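Local coordinates for protein D-3-phosphoglycerate dehydrogenase (PDB 2EKL) that binds NAD and, as a member of the D-2-hydroxyacid dehydrogenase family, probably oxidises 3-phosphoglycerate in the first step of the phosphorylated pathway to serine, at residues Pro217-Met222 with Leu243-Lys248; Val258-Asn261 with Glu267-Leu270; Leu270-Leu273 with Arg277-Val280. All blocks are in the same frame, centred on the assembly; numbering follows the deposited sequence.

Read from the N terminus, the three contacts follow one another through the last units of the parallel sheet in the NAD-binding domain, a worked case of a Rossmann-type fold built up by contacts between successive elements. Contact 1 closes the loop that holds strand 226-230, joining helix 216-221 to helix 239-247. The chain then runs through strand 251-256, and contact 2 fastens the loop behind it to the start of helix 267-274. Contact 3 begins where contact 2 ends, at the shared Leu270, and lays that helix against the edge strand 278-280. None nests in or crosses another. Contacts 1 and 3 are tied further by the salt bridge between Lys247 and Glu271.

Contact 1: residues Pro217-Met222 with Leu243-Lys248; sequences PQFELM and LDYIKK
Helices 216-221 and 239-247 come nearest at Phe219 and Tyr245, whose CA atoms are 7.3 Å apart and whose CB atoms both point into the gap. The Tyr245 ring reaches across it to helix 216-221. The methylene CB of Phe219 sits over one face of that ring, 3.5 Å from its centroid, in a CH-pi contact. The phenyl ring itself lies nearly parallel to the phenol, their planes 10° apart, yet it is slid so far aside that the two barely overlap. Over the opposite face, toward the rim, stands Lys248 NZ, which also makes a long salt bridge of 3.8 Å with Asp244 OD2. At the edge the phenol donates a short hydrogen bond, Tyr245 OH to Glu220 OE1 at 2.6 Å, on the anti side of the carboxylate and somewhat out of its plane. Glu220 has CG anti to its own N (chi1 -167°), and the bend at chi2 brings OE1 to the hydroxyl at the ring's edge. Phe219, Glu220 and Tyr245 thus join two successive helices of the Rossmann-type domain, before and after strand 226-230. Phe219 also rests on Ile228 of that strand, while Leu243 and Ile246, elsewhere on helix 239-247, pack against Leu272 of helix 267-274.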
ATOM      1  N   PRO A 217      -6.216  15.101  24.440  1.00 21.20           N
ATOM      2  CA  PRO A 217      -4.868  15.094  25.022  1.00 20.17           C
ATOM      3  C   PRO A 217      -3.862  14.342  24.154  1.00 20.23           C
ATOM      4  O   PRO A 217      -2.713  14.763  24.009  1.00 18.85           O
ATOM      5  CB  PRO A 217      -5.079  14.419  26.375  1.00 20.37           C
ATOM      6  CG  PRO A 217      -6.505  14.769  26.712  1.00 22.24           C
ATOM      7  CD  PRO A 217      -7.198  14.549  25.386  1.00 19.15           C
ATOM      8  N   GLN A 218      -4.305  13.227  23.580  1.00 19.44           N
ATOM      9  CA  GLN A 218      -3.450  12.408  22.730  1.00 18.28           C
ATOM     10  C   GLN A 218      -3.088  13.143  21.442  1.00 18.37           C
ATOM     11  O   GLN A 218      -1.946  13.090  20.994  1.00 18.46           O
ATOM     12  CB  GLN A 218      -4.143  11.080  22.399  1.00 18.82           C
ATOM     13  CG  GLN A 218      -4.353  10.145  23.597  1.00 19.90           C
ATOM     14  CD  GLN A 218      -5.357  10.681  24.608  1.00 19.60           C
ATOM     15  OE1 GLN A 218      -6.452  11.109  24.247  1.00 19.36           O
ATOM     16  NE2 GLN A 218      -4.991  10.643  25.883  1.00 21.48           N
ATOM     17  N   PHE A 219      -4.061  13.824  20.844  1.00 17.01           N
ATOM     18  CA  PHE A 219      -3.803  14.580  19.622  1.00 18.25           C
ATOM     19  C   PHE A 219      -2.781  15.683  19.894  1.00 18.12           C
ATOM     20  O   PHE A 219      -1.930  15.976  19.058  1.00 17.04           O
ATOM     21  CB  PHE A 219      -5.099  15.209  19.093  1.00 17.27           C
ATOM     22  CG  PHE A 219      -5.885  14.312  18.178  1.00 17.90           C
ATOM     23  CD1 PHE A 219      -5.430  14.037  16.890  1.00 17.01           C
ATOM     24  CD2 PHE A 219      -7.074  13.732  18.604  1.00 18.38           C
ATOM     25  CE1 PHE A 219      -6.145  13.196  16.041  1.00 18.96           C
ATOM     26  CE2 PHE A 219      -7.802  12.884  17.762  1.00 18.80           C
ATOM     27  CZ  PHE A 219      -7.334  12.617  16.478  1.00 18.21           C
ATOM     28  N   GLU A 220      -2.871  16.297  21.069  1.00 17.73           N
ATOM     29  CA  GLU A 220      -1.949  17.369  21.422  1.00 20.04           C
ATOM     30  C   GLU A 220      -0.521  16.843  21.581  1.00 18.86           C
ATOM     31  O   GLU A 220       0.444  17.528  21.240  1.00 20.15           O
ATOM     32  CB  GLU A 220      -2.410  18.046  22.718  1.00 22.39           C
ATOM     33  CG  GLU A 220      -1.727  19.373  23.022  1.00 25.96           C
ATOM     34  CD  GLU A 220      -1.880  20.387  21.897  1.00 28.68           C
ATOM     35  OE1 GLU A 220      -3.001  20.534  21.368  1.00 28.46           O
ATOM     36  OE2 GLU A 220      -0.877  21.043  21.545  1.00 32.39           O
ATOM     37  N   LEU A 221      -0.393  15.623  22.093  1.00 18.67           N
ATOM     38  CA  LEU A 221       0.912  15.003  22.302  1.00 19.74           C
ATOM     39  C   LEU A 221       1.593  14.584  21.003  1.00 19.27           C
ATOM     40  O   LEU A 221       2.814  14.460  20.948  1.00 18.97           O
ATOM     41  CB  LEU A 221       0.770  13.768  23.196  1.00 22.51           C
ATOM     42  CG  LEU A 221       0.659  13.964  24.710  1.00 23.05           C
ATOM     43  CD1 LEU A 221       0.132  12.689  25.356  1.00 25.62           C
ATOM     44  CD2 LEU A 221       2.026  14.338  25.276  1.00 23.18           C
ATOM     45  N   MET A 222       0.802  14.369  19.959  1.00 17.85           N
ATOM     46  CA  MET A 222       1.341  13.922  18.683  1.00 18.66           C
ATOM     47  C   MET A 222       2.356  14.841  18.024  1.00 19.44           C
ATOM     48  O   MET A 222       2.408  16.045  18.293  1.00 18.83           O
ATOM     49  CB  MET A 222       0.200  13.659  17.699  1.00 17.45           C
ATOM     50  CG  MET A 222      -0.675  12.485  18.068  1.00 18.79           C
ATOM     51  SD  MET A 222      -2.031  12.341  16.905  1.00 16.86           S
ATOM     52  CE  MET A 222      -3.116  11.227  17.778  1.00 16.84           C
ATOM     53  N   LEU A 243     -10.996  16.103  13.218  1.00 17.47           N
ATOM     54  CA  LEU A 243     -11.282  17.146  12.242  1.00 18.93           C
ATOM     55  C   LEU A 243     -10.611  18.450  12.664  1.00 19.01           C
ATOM     56  O   LEU A 243     -10.056  19.176  11.841  1.00 19.78           O
ATOM     57  CB  LEU A 243     -12.798  17.346  12.118  1.00 19.53           C
ATOM     58  CG  LEU A 243     -13.278  18.452  11.170  1.00 20.83           C
ATOM     59  CD1 LEU A 243     -12.779  18.192   9.757  1.00 21.19           C
ATOM     60  CD2 LEU A 243     -14.795  18.505  11.193  1.00 20.94           C
ATOM     61  N   ASP A 244     -10.659  18.732  13.961  1.00 20.97           N
ATOM     62  CA  ASP A 244     -10.058  19.934  14.523  1.00 21.19           C
ATOM     63  C   ASP A 244      -8.568  19.973  14.197  1.00 21.65           C
ATOM     64  O   ASP A 244      -8.053  20.968  13.676  1.00 19.73           O
ATOM     65  CB  ASP A 244     -10.271  19.939  16.043  1.00 24.46           C
ATOM     66  CG  ASP A 244      -9.851  21.244  16.697  1.00 27.26           C
ATOM     67  OD1 ASP A 244      -9.355  22.144  15.987  1.00 28.92           O
ATOM     68  OD2 ASP A 244     -10.023  21.366  17.930  1.00 28.18           O
ATOM     69  N   TYR A 245      -7.873  18.879  14.496  1.00 19.87           N
ATOM     70  CA  TYR A 245      -6.443  18.804  14.251  1.00 19.02           C
ATOM     71  C   TYR A 245      -6.043  18.695  12.783  1.00 18.85           C
ATOM     72  O   TYR A 245      -4.911  19.017  12.424  1.00 19.51           O
ATOM     73  CB  TYR A 245      -5.844  17.666  15.080  1.00 18.53           C
ATOM     74  CG  TYR A 245      -5.647  18.068  16.522  1.00 19.38           C
ATOM     75  CD1 TYR A 245      -4.484  18.727  16.930  1.00 21.72           C
ATOM     76  CD2 TYR A 245      -6.646  17.851  17.469  1.00 21.17           C
ATOM     77  CE1 TYR A 245      -4.326  19.162  18.247  1.00 22.18           C
ATOM     78  CE2 TYR A 245      -6.497  18.284  18.791  1.00 23.86           C
ATOM     79  CZ  TYR A 245      -5.335  18.937  19.169  1.00 23.58           C
ATOM     80  OH  TYR A 245      -5.180  19.361  20.467  1.00 25.58           O
ATOM     81  N   ILE A 246      -6.958  18.240  11.934  1.00 18.88           N
ATOM     82  CA  ILE A 246      -6.663  18.168  10.507  1.00 20.30           C
ATOM     83  C   ILE A 246      -6.758  19.596   9.962  1.00 21.38           C
ATOM     84  O   ILE A 246      -5.904  20.044   9.192  1.00 20.76           O
ATOM     85  CB  ILE A 246      -7.666  17.255   9.763  1.00 19.68           C
ATOM     86  CG1 ILE A 246      -7.338  15.786  10.054  1.00 18.92           C
ATOM     87  CG2 ILE A 246      -7.611  17.518   8.260  1.00 21.86           C
ATOM     88  CD1 ILE A 246      -8.256  14.796   9.364  1.00 18.45           C
ATOM     89  N   LYS A 247      -7.789  20.320  10.386  1.00 22.97           N
ATOM     90  CA  LYS A 247      -7.973  21.695   9.940  1.00 24.14           C
ATOM     91  C   LYS A 247      -6.862  22.613  10.441  1.00 25.81           C
ATOM     92  O   LYS A 247      -6.516  23.587   9.775  1.00 25.82           O
ATOM     93  CB  LYS A 247      -9.349  22.207  10.378  1.00 24.49           C
ATOM     94  CG  LYS A 247     -10.485  21.490   9.658  1.00 24.92           C
ATOM     95  CD  LYS A 247     -11.855  21.881  10.184  1.00 28.09           C
ATOM     96  CE  LYS A 247     -12.194  23.323   9.860  1.00 29.67           C
ATOM     97  NZ  LYS A 247     -13.612  23.628  10.204  1.00 31.08           N
ATOM     98  N   LYS A 248      -6.301  22.298  11.608  1.00 26.04           N
ATOM     99  CA  LYS A 248      -5.207  23.088  12.172  1.00 27.52           C
ATOM    100  C   LYS A 248      -3.942  22.856  11.347  1.00 26.97           C
ATOM    101  O   LYS A 248      -2.997  23.645  11.402  1.00 27.77           O
ATOM    102  CB  LYS A 248      -4.926  22.679  13.622  1.00 28.49           C
ATOM    103  CG  LYS A 248      -6.007  23.046  14.618  1.00 33.70           C
ATOM    104  CD  LYS A 248      -5.642  22.547  16.006  1.00 35.29           C
ATOM    105  CE  LYS A 248      -6.684  22.950  17.033  1.00 39.50           C
ATOM    106  NZ  LYS A 248      -6.386  22.387  18.377  1.00 40.02           N
TER

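Contact 2: residues Val258-Asn261 with Glu267-Leu270; sequences VFWN and EWEL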
ATOM      1  N   VAL A 258     -12.544   2.280   8.449  1.00 15.51           N
ATOM      2  CA  VAL A 258     -13.744   2.355   9.282  1.00 17.93           C
ATOM      3  C   VAL A 258     -14.192   3.789   9.573  1.00 20.64           C
ATOM      4  O   VAL A 258     -13.375   4.669   9.865  1.00 19.48           O
ATOM      5  CB  VAL A 258     -13.520   1.620  10.626  1.00 17.19           C
ATOM      6  CG1 VAL A 258     -13.245   0.144  10.370  1.00 18.07           C
ATOM      7  CG2 VAL A 258     -12.361   2.257  11.381  1.00 18.32           C
ATOM      8  N   PHE A 259     -15.497   4.023   9.486  1.00 22.20           N
ATOM      9  CA  PHE A 259     -16.051   5.346   9.744  1.00 22.84           C
ATOM     10  C   PHE A 259     -17.143   5.228  10.801  1.00 24.15           C
ATOM     11  O   PHE A 259     -17.812   4.201  10.904  1.00 25.05           O
ATOM     12  CB  PHE A 259     -16.626   5.945   8.456  1.00 23.40           C
ATOM     13  CG  PHE A 259     -16.087   7.313   8.130  1.00 21.10           C
ATOM     14  CD1 PHE A 259     -14.738   7.492   7.836  1.00 22.23           C
ATOM     15  CD2 PHE A 259     -16.927   8.425   8.119  1.00 20.62           C
ATOM     16  CE1 PHE A 259     -14.232   8.757   7.538  1.00 21.88           C
ATOM     17  CE2 PHE A 259     -16.431   9.692   7.821  1.00 21.16           C
ATOM     18  CZ  PHE A 259     -15.081   9.859   7.531  1.00 24.01           C
ATOM     19  N   TRP A 260     -17.309   6.283  11.592  1.00 24.43           N
ATOM     20  CA  TRP A 260     -18.305   6.300  12.656  1.00 26.31           C
ATOM     21  C   TRP A 260     -19.663   5.884  12.108  1.00 26.64           C
ATOM     22  O   TRP A 260     -20.402   5.143  12.754  1.00 29.04           O
ATOM     23  CB  TRP A 260     -18.333   7.695  13.279  1.00 25.46           C
ATOM     24  CG  TRP A 260     -16.983   8.050  13.846  1.00 24.19           C
ATOM     25  CD1 TRP A 260     -16.535   7.807  15.116  1.00 24.00           C
ATOM     26  CD2 TRP A 260     -15.874   8.605  13.130  1.00 23.74           C
ATOM     27  NE1 TRP A 260     -15.213   8.172  15.232  1.00 23.68           N
ATOM     28  CE2 TRP A 260     -14.782   8.665  14.029  1.00 23.92           C
ATOM     29  CE3 TRP A 260     -15.690   9.055  11.816  1.00 24.76           C
ATOM     30  CZ2 TRP A 260     -13.527   9.155  13.652  1.00 23.26           C
ATOM     31  CZ3 TRP A 260     -14.440   9.544  11.442  1.00 23.92           C
ATOM     32  CH2 TRP A 260     -13.375   9.588  12.360  1.00 22.67           C
ATOM     33  N   ASN A 261     -19.965   6.356  10.904  1.00 27.91           N
ATOM     34  CA  ASN A 261     -21.200   6.020  10.202  1.00 27.95           C
ATOM     35  C   ASN A 261     -20.806   5.761   8.754  1.00 27.33           C
ATOM     36  O   ASN A 261     -20.166   6.601   8.121  1.00 26.11           O
ATOM     37  CB  ASN A 261     -22.206   7.172  10.274  1.00 28.28           C
ATOM     38  CG  ASN A 261     -22.969   7.198  11.585  1.00 30.25           C
ATOM     39  OD1 ASN A 261     -23.739   6.286  11.888  1.00 31.60           O
ATOM     40  ND2 ASN A 261     -22.755   8.244  12.375  1.00 32.70           N
ATOM     41  N   GLU A 267     -22.900  16.212  10.149  1.00 30.88           N
ATOM     42  CA  GLU A 267     -22.178  17.292   9.480  1.00 30.95           C
ATOM     43  C   GLU A 267     -20.660  17.212   9.606  1.00 29.16           C
ATOM     44  O   GLU A 267     -19.943  17.401   8.623  1.00 28.11           O
ATOM     45  CB  GLU A 267     -22.642  18.656  10.007  1.00 34.07           C
ATOM     46  CG  GLU A 267     -22.022  19.837   9.264  1.00 38.90           C
ATOM     47  CD  GLU A 267     -22.417  21.184   9.845  1.00 42.69           C
ATOM     48  OE1 GLU A 267     -23.631  21.430  10.017  1.00 43.63           O
ATOM     49  OE2 GLU A 267     -21.512  22.002  10.124  1.00 43.61           O
ATOM     50  N   TRP A 268     -20.168  16.948  10.811  1.00 27.25           N
ATOM     51  CA  TRP A 268     -18.728  16.875  11.020  1.00 26.08           C
ATOM     52  C   TRP A 268     -18.124  15.662  10.312  1.00 25.69           C
ATOM     53  O   TRP A 268     -16.987  15.720   9.837  1.00 25.36           O
ATOM     54  CB  TRP A 268     -18.402  16.831  12.515  1.00 26.35           C
ATOM     55  CG  TRP A 268     -18.977  15.654  13.206  1.00 26.25           C
ATOM     56  CD1 TRP A 268     -20.229  15.543  13.733  1.00 25.76           C
ATOM     57  CD2 TRP A 268     -18.341  14.387  13.403  1.00 27.37           C
ATOM     58  NE1 TRP A 268     -20.414  14.284  14.247  1.00 27.55           N
ATOM     59  CE2 TRP A 268     -19.271  13.552  14.058  1.00 27.71           C
ATOM     60  CE3 TRP A 268     -17.075  13.874  13.087  1.00 27.18           C
ATOM     61  CZ2 TRP A 268     -18.978  12.230  14.406  1.00 29.01           C
ATOM     62  CZ3 TRP A 268     -16.783  12.556  13.432  1.00 27.83           C
ATOM     63  CH2 TRP A 268     -17.732  11.750  14.085  1.00 28.25           C
ATOM     64  N   GLU A 269     -18.887  14.572  10.246  1.00 24.84           N
ATOM     65  CA  GLU A 269     -18.440  13.347   9.579  1.00 25.11           C
ATOM     66  C   GLU A 269     -18.303  13.605   8.089  1.00 24.01           C
ATOM     67  O   GLU A 269     -17.362  13.148   7.443  1.00 21.97           O
ATOM     68  CB  GLU A 269     -19.452  12.221   9.773  1.00 27.18           C
ATOM     69  CG  GLU A 269     -19.301  11.426  11.040  1.00 33.83           C
ATOM     70  CD  GLU A 269     -20.110  10.152  10.989  1.00 34.95           C
ATOM     71  OE1 GLU A 269     -21.354  10.237  11.025  1.00 38.88           O
ATOM     72  OE2 GLU A 269     -19.500   9.066  10.893  1.00 38.12           O
ATOM     73  N   LEU A 270     -19.279  14.318   7.541  1.00 22.75           N
ATOM     74  CA  LEU A 270     -19.268  14.655   6.131  1.00 22.49           C
ATOM     75  C   LEU A 270     -18.076  15.551   5.809  1.00 21.24           C
ATOM     76  O   LEU A 270     -17.445  15.401   4.766  1.00 18.48           O
ATOM     77  CB  LEU A 270     -20.577  15.360   5.764  1.00 24.77           C
ATOM     78  CG  LEU A 270     -21.805  14.460   5.914  1.00 25.60           C
ATOM     79  CD1 LEU A 270     -23.086  15.276   5.779  1.00 26.47           C
ATOM     80  CD2 LEU A 270     -21.741  13.363   4.860  1.00 26.98           C
TER
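Trp260 meets one ring on a face and another at its edge: Trp268 brings the edge of its indole to the face, CH2 lying 3.8 Å from CD2 of Trp260, while Phe259 CZ lies at the Trp260 edge, near its plane. The setting is the strand-to-helix connection of a beta-alpha-beta unit (strand 251-256, helix 267-274, strand 278-280) in the Rossmann-type domain, whose loop folds back on the helix's first turn. The tryptophans form an edge-to-face pair, their planes 64° apart. Trp260 in turn sends CZ3 over the centre of the Phe259 ring, and one edge of that ring meets the backbone O of Glu269, 3.6 Å from Phe259 CE2. Trp268 takes the crowded position (chi1 61°), bending its indole back over the Glu269 CG. Both indole N-H groups bond outside the contact, Trp260 NE1 to Val237 O and Trp268 NE1 to Glu266 OE1, and Phe259 also packs on Phe132 of the second subunit. The carboxylate of Glu269 binds Asn261 through both oxygens. An alanine in place of Glu269 is likely to leave the side-chain amide of Asn261 without its acceptor and free to turn. The backbone bond, Asn261 N to Glu269 OE2 at 2.7 Å, is weak and bent; the straighter one (159°) runs from Asn261 ND2 to Glu269 OE1, 2.8 Å, on the syn side but tilted out of the carboxylate plane.

Contact 3: residues Leu270-Leu273 with Arg277-Val280; sequences LELL and RVIV
Leu272 and Leu273 of helix 267-274 meet Val278 and Val280 of strand 278-280 through methyl groups and one backbone carbonyl, one leucine to each valine. Two methyl pairs make up the apolar part. Leu273 CD1 reaches Val280 CG2 at 4.0 Å, the two side chains crossing at about a right angle; although the CB of Leu273 points away from the strand, a CG anti to its N (chi1 179°) and a bend at chi2 bring CD1 round to it. Leu272 CD2 approaches Val278 CG2 more loosely, at 4.2 Å. A second kind of contact is between backbone and side chain: the carbonyl of Leu272 sits on the branch of Val278, with O 3.2 Å from both CB and CG2, a close approach near the point where the backbones are nearest, Leu273 to Val278. A polar link comes from the second subunit, whose Lys128 NZ hydrogen-bonds both Leu273 O and Val278 O, bridging helix and strand across the dimer interface. The whole completes a beta-alpha-beta unit: strand 278-280, outermost in its parallel sheet within the chain, pairs with strand 251-256 through the backbone of Ile279, and Leu272 and Val278 both lean on Ile246 of helix 239-247.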
ATOM      1  N   LEU A 270     -19.279  14.318   7.541  1.00 22.75           N
ATOM      2  CA  LEU A 270     -19.268  14.655   6.131  1.00 22.49           C
ATOM      3  C   LEU A 270     -18.076  15.551   5.809  1.00 21.24           C
ATOM      4  O   LEU A 270     -17.445  15.401   4.766  1.00 18.48           O
ATOM      5  CB  LEU A 270     -20.577  15.360   5.764  1.00 24.77           C
ATOM      6  CG  LEU A 270     -21.805  14.460   5.914  1.00 25.60           C
ATOM      7  CD1 LEU A 270     -23.086  15.276   5.779  1.00 26.47           C
ATOM      8  CD2 LEU A 270     -21.741  13.363   4.860  1.00 26.98           C
ATOM      9  N   GLU A 271     -17.760  16.480   6.710  1.00 21.27           N
ATOM     10  CA  GLU A 271     -16.640  17.385   6.485  1.00 22.37           C
ATOM     11  C   GLU A 271     -15.329  16.599   6.437  1.00 22.91           C
ATOM     12  O   GLU A 271     -14.449  16.892   5.625  1.00 21.47           O
ATOM     13  CB  GLU A 271     -16.570  18.453   7.580  1.00 25.64           C
ATOM     14  CG  GLU A 271     -15.850  19.714   7.124  1.00 28.87           C
ATOM     15  CD  GLU A 271     -15.835  20.809   8.170  1.00 30.24           C
ATOM     16  OE1 GLU A 271     -16.864  21.003   8.853  1.00 32.79           O
ATOM     17  OE2 GLU A 271     -14.794  21.487   8.297  1.00 32.87           O
ATOM     18  N   LEU A 272     -15.207  15.605   7.310  1.00 22.36           N
ATOM     19  CA  LEU A 272     -14.012  14.765   7.344  1.00 20.80           C
ATOM     20  C   LEU A 272     -13.895  13.981   6.046  1.00 20.23           C
ATOM     21  O   LEU A 272     -12.856  13.993   5.393  1.00 19.92           O
ATOM     22  CB  LEU A 272     -14.078  13.778   8.513  1.00 22.34           C
ATOM     23  CG  LEU A 272     -13.632  14.251   9.897  1.00 23.43           C
ATOM     24  CD1 LEU A 272     -13.969  13.187  10.928  1.00 22.92           C
ATOM     25  CD2 LEU A 272     -12.136  14.536   9.886  1.00 20.43           C
ATOM     26  N   LEU A 273     -14.974  13.304   5.668  1.00 20.53           N
ATOM     27  CA  LEU A 273     -14.971  12.501   4.453  1.00 19.90           C
ATOM     28  C   LEU A 273     -14.511  13.261   3.210  1.00 20.71           C
ATOM     29  O   LEU A 273     -13.744  12.731   2.407  1.00 18.77           O
ATOM     30  CB  LEU A 273     -16.362  11.907   4.202  1.00 21.20           C
ATOM     31  CG  LEU A 273     -16.503  11.053   2.937  1.00 21.99           C
ATOM     32  CD1 LEU A 273     -15.567   9.853   3.020  1.00 21.03           C
ATOM     33  CD2 LEU A 273     -17.941  10.598   2.778  1.00 21.50           C
ATOM     34  N   ARG A 277      -7.166  15.478   3.122  1.00 18.45           N
ATOM     35  CA  ARG A 277      -6.238  14.761   3.996  1.00 17.72           C
ATOM     36  C   ARG A 277      -6.836  13.483   4.576  1.00 18.13           C
ATOM     37  O   ARG A 277      -6.184  12.776   5.349  1.00 18.68           O
ATOM     38  CB  ARG A 277      -5.769  15.671   5.135  1.00 19.79           C
ATOM     39  CG  ARG A 277      -5.001  16.885   4.656  1.00 22.21           C
ATOM     40  CD  ARG A 277      -4.255  17.561   5.791  1.00 24.03           C
ATOM     41  NE  ARG A 277      -3.443  18.664   5.289  1.00 28.07           N
ATOM     42  CZ  ARG A 277      -2.480  19.261   5.982  1.00 31.83           C
ATOM     43  NH1 ARG A 277      -2.200  18.863   7.216  1.00 31.01           N
ATOM     44  NH2 ARG A 277      -1.790  20.255   5.436  1.00 31.64           N
ATOM     45  N   VAL A 278      -8.077  13.185   4.207  1.00 17.18           N
ATOM     46  CA  VAL A 278      -8.732  11.983   4.697  1.00 16.80           C
ATOM     47  C   VAL A 278      -8.853  10.948   3.582  1.00 16.94           C
ATOM     48  O   VAL A 278      -9.370  11.238   2.498  1.00 17.21           O
ATOM     49  CB  VAL A 278     -10.130  12.311   5.278  1.00 17.27           C
ATOM     50  CG1 VAL A 278     -10.866  11.026   5.643  1.00 17.85           C
ATOM     51  CG2 VAL A 278      -9.969  13.198   6.513  1.00 18.35           C
ATOM     52  N   ILE A 279      -8.345   9.748   3.860  1.00 15.59           N
ATOM     53  CA  ILE A 279      -8.369   8.625   2.919  1.00 18.83           C
ATOM     54  C   ILE A 279      -9.268   7.551   3.525  1.00 16.79           C
ATOM     55  O   ILE A 279      -9.062   7.140   4.666  1.00 16.66           O
ATOM     56  CB  ILE A 279      -6.943   8.032   2.708  1.00 19.50           C
ATOM     57  CG1 ILE A 279      -6.048   9.035   1.971  1.00 24.95           C
ATOM     58  CG2 ILE A 279      -7.028   6.739   1.909  1.00 22.18           C
ATOM     59  CD1 ILE A 279      -5.575  10.204   2.814  1.00 28.23           C
ATOM     60  N   VAL A 280     -10.252   7.088   2.762  1.00 15.71           N
ATOM     61  CA  VAL A 280     -11.188   6.100   3.282  1.00 16.11           C
ATOM     62  C   VAL A 280     -11.506   4.928   2.360  1.00 15.08           C
ATOM     63  O   VAL A 280     -11.760   5.112   1.169  1.00 16.57           O
ATOM     64  CB  VAL A 280     -12.559   6.765   3.625  1.00 15.47           C
ATOM     65  CG1 VAL A 280     -13.465   5.756   4.332  1.00 16.14           C
ATOM     66  CG2 VAL A 280     -12.354   8.008   4.480  1.00 18.56           C
TER